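Local coordinates for protein probable transcriptional regulator (Pseudomonas aeruginosa, PDB 2ESN) that is a probable LysR-type transcriptional regulator that presumably binds DNA through its helix-turn-helix domain and senses a still unidentified effector through its substrate-binding domain, at residues Lys140-Leu146 with Leu282-Val286. Residues are numbered along the deposited sequence.
Sequences KLSVEAL and LYSHV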
loop_
_atom_site.group_PDB
_atom_site.type_symbol
_atom_site.label_atom_id
_atom_site.label_comp_id
_atom_site.label_asym_id
_atom_site.label_seq_id
_atom_site.Cartn_x
_atom_site.Cartn_y
_atom_site.Cartn_z
ATOM N N LYS C 140 -12.432 9.685 -8.887
ATOM C CA LYS C 140 -13.850 9.449 -9.234
ATOM C C LYS C 140 -14.185 7.951 -9.366
ATOM O O LYS C 140 -15.177 7.464 -8.844
ATOM C CB LYS C 140 -14.248 10.156 -10.517
ATOM C CG LYS C 140 -15.707 9.866 -10.896
ATOM C CD LYS C 140 -16.362 10.944 -11.745
ATOM C CE LYS C 140 -15.671 11.155 -13.086
ATOM N NZ LYS C 140 -16.263 10.389 -14.235
ATOM N N LEU C 141 -13.309 7.227 -10.047
ATOM C CA LEU C 141 -13.633 5.913 -10.565
ATOM C C LEU C 141 -12.419 5.001 -10.404
ATOM O O LEU C 141 -11.528 5.019 -11.228
ATOM C CB LEU C 141 -13.992 6.076 -12.035
ATOM C CG LEU C 141 -15.058 5.178 -12.627
ATOM C CD1 LEU C 141 -15.383 5.650 -14.015
ATOM C CD2 LEU C 141 -14.548 3.738 -12.633
ATOM N N SER C 142 -12.379 4.249 -9.313
ATOM C CA SER C 142 -11.325 3.279 -9.068
ATOM C C SER C 142 -11.920 1.866 -9.293
ATOM O O SER C 142 -12.529 1.273 -8.376
ATOM C CB SER C 142 -10.734 3.475 -7.661
ATOM O OG SER C 142 -10.209 2.259 -7.120
ATOM N N VAL C 143 -11.778 1.363 -10.527
ATOM C CA VAL C 143 -12.253 0.027 -10.949
ATOM C C VAL C 143 -11.775 -1.071 -9.997
ATOM O O VAL C 143 -12.481 -2.066 -9.769
ATOM C CB VAL C 143 -11.849 -0.293 -12.435
ATOM C CG1 VAL C 143 -10.362 -0.001 -12.683
ATOM C CG2 VAL C 143 -12.202 -1.739 -12.832
ATOM N N GLU C 144 -10.583 -0.857 -9.438
ATOM C CA GLU C 144 -10.005 -1.720 -8.407
ATOM C C GLU C 144 -10.999 -1.903 -7.220
ATOM O O GLU C 144 -11.338 -3.048 -6.836
ATOM C CB GLU C 144 -8.631 -1.161 -7.915
ATOM C CG GLU C 144 -7.855 -0.206 -8.900
ATOM C CD GLU C 144 -6.644 0.544 -8.240
ATOM O OE1 GLU C 144 -6.243 0.175 -7.098
ATOM O OE2 GLU C 144 -6.094 1.506 -8.867
ATOM N N ALA C 145 -11.491 -0.778 -6.676
ATOM C CA ALA C 145 -12.263 -0.808 -5.441
ATOM C C ALA C 145 -13.653 -1.408 -5.682
ATOM O O ALA C 145 -14.212 -2.143 -4.837
ATOM C CB ALA C 145 -12.331 0.584 -4.829
ATOM N N LEU C 146 -14.182 -1.099 -6.855
ATOM C CA LEU C 146 -15.433 -1.656 -7.333
ATOM C C LEU C 146 -15.374 -3.205 -7.476
ATOM O O LEU C 146 -16.198 -3.916 -6.899
ATOM C CB LEU C 146 -15.864 -0.964 -8.657
ATOM C CG LEU C 146 -16.136 0.563 -8.599
ATOM C CD1 LEU C 146 -16.503 1.155 -9.963
ATOM C CD2 LEU C 146 -17.234 0.931 -7.551
ATOM N N LEU C 282 -24.324 6.745 -11.728
ATOM C CA LEU C 282 -24.048 5.749 -10.731
ATOM C C LEU C 282 -23.175 4.746 -11.466
ATOM O O LEU C 282 -23.610 4.146 -12.437
ATOM C CB LEU C 282 -25.382 5.145 -10.285
ATOM C CG LEU C 282 -25.275 3.979 -9.319
ATOM C CD1 LEU C 282 -24.774 4.519 -7.967
ATOM C CD2 LEU C 282 -26.624 3.169 -9.205
ATOM N N TYR C 283 -21.942 4.593 -11.011
ATOM C CA TYR C 283 -21.031 3.623 -11.577
ATOM C C TYR C 283 -20.887 2.357 -10.720
ATOM O O TYR C 283 -20.846 2.424 -9.483
ATOM C CB TYR C 283 -19.652 4.212 -11.744
ATOM C CG TYR C 283 -19.581 5.518 -12.477
ATOM C CD1 TYR C 283 -19.605 6.730 -11.765
ATOM C CD2 TYR C 283 -19.395 5.563 -13.869
ATOM C CE1 TYR C 283 -19.502 7.935 -12.394
ATOM C CE2 TYR C 283 -19.289 6.795 -14.527
ATOM C CZ TYR C 283 -19.341 7.981 -13.772
ATOM O OH TYR C 283 -19.246 9.226 -14.382
ATOM N N SER C 284 -20.811 1.217 -11.418
ATOM C CA SER C 284 -20.494 -0.053 -10.814
ATOM C C SER C 284 -19.709 -0.951 -11.776
ATOM O O SER C 284 -19.708 -0.746 -13.007
ATOM C CB SER C 284 -21.750 -0.792 -10.369
ATOM O OG SER C 284 -22.588 -0.925 -11.482
ATOM N N HIS C 285 -19.031 -1.909 -11.156
ATOM C CA HIS C 285 -18.379 -3.036 -11.809
ATOM C C HIS C 285 -19.378 -4.130 -12.236
ATOM O O HIS C 285 -20.209 -4.563 -11.432
ATOM C CB HIS C 285 -17.368 -3.625 -10.839
ATOM C CG HIS C 285 -16.288 -4.418 -11.502
ATOM N ND1 HIS C 285 -16.500 -5.684 -12.015
ATOM C CD2 HIS C 285 -14.991 -4.120 -11.749
ATOM C CE1 HIS C 285 -15.379 -6.128 -12.549
ATOM N NE2 HIS C 285 -14.449 -5.199 -12.402
ATOM N N VAL C 286 -19.259 -4.578 -13.491
ATOM C CA VAL C 286 -20.020 -5.720 -14.063
ATOM C C VAL C 286 -20.064 -6.969 -13.147
ATOM O O VAL C 286 -21.090 -7.644 -13.105
ATOM C CB VAL C 286 -19.557 -6.069 -15.526
ATOM C CG1 VAL C 286 -20.434 -7.137 -16.137
ATOM C CG2 VAL C 286 -19.604 -4.824 -16.422
#
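Alternation along the strand decides which side chains of 282-286 meet segment 140-146: the CA-CB bonds of Y283 and H285 point toward it, that of S284 away. In Y283, chi1 at -52° (m) and chi2 at 93° set the ring so that one face meets L141, which, with chi1 between wells at -146° and chi2 t, lays CD1 over that face, 4.0 Å from Y283 CD2. The CA-CB bond of K140 points sideways, but chi1 and chi2 t, chi3 p and chi4 near 95° bring its NZ to a hydrogen bond with Y283 OH (3.2 Å). Both polar ends have further partners: NZ also bonds Y157 O and forms a salt bridge with E162, while the tyrosine hydroxyl bonds D158. At the other end the CA atoms of L146 and H285 are only 5.5 Å apart, and L146 CB packs on H285 CB at 3.8 Å. With chi1 at -158° (t), the H285 imidazole lies beside V143, its CD2 3.8 Å from V143 CG2. S142 occupies the N-cap, where its OG accepts a weak bond from A145 N (3.3 Å). The contact thus packs the start of helix 143-148 and its preceding loop against the end of strand 278-285, within the LysR substrate-binding domain; that strand runs antiparallel between 153-157 and 168-183, and I168 of the latter touches L141, V143 and L146.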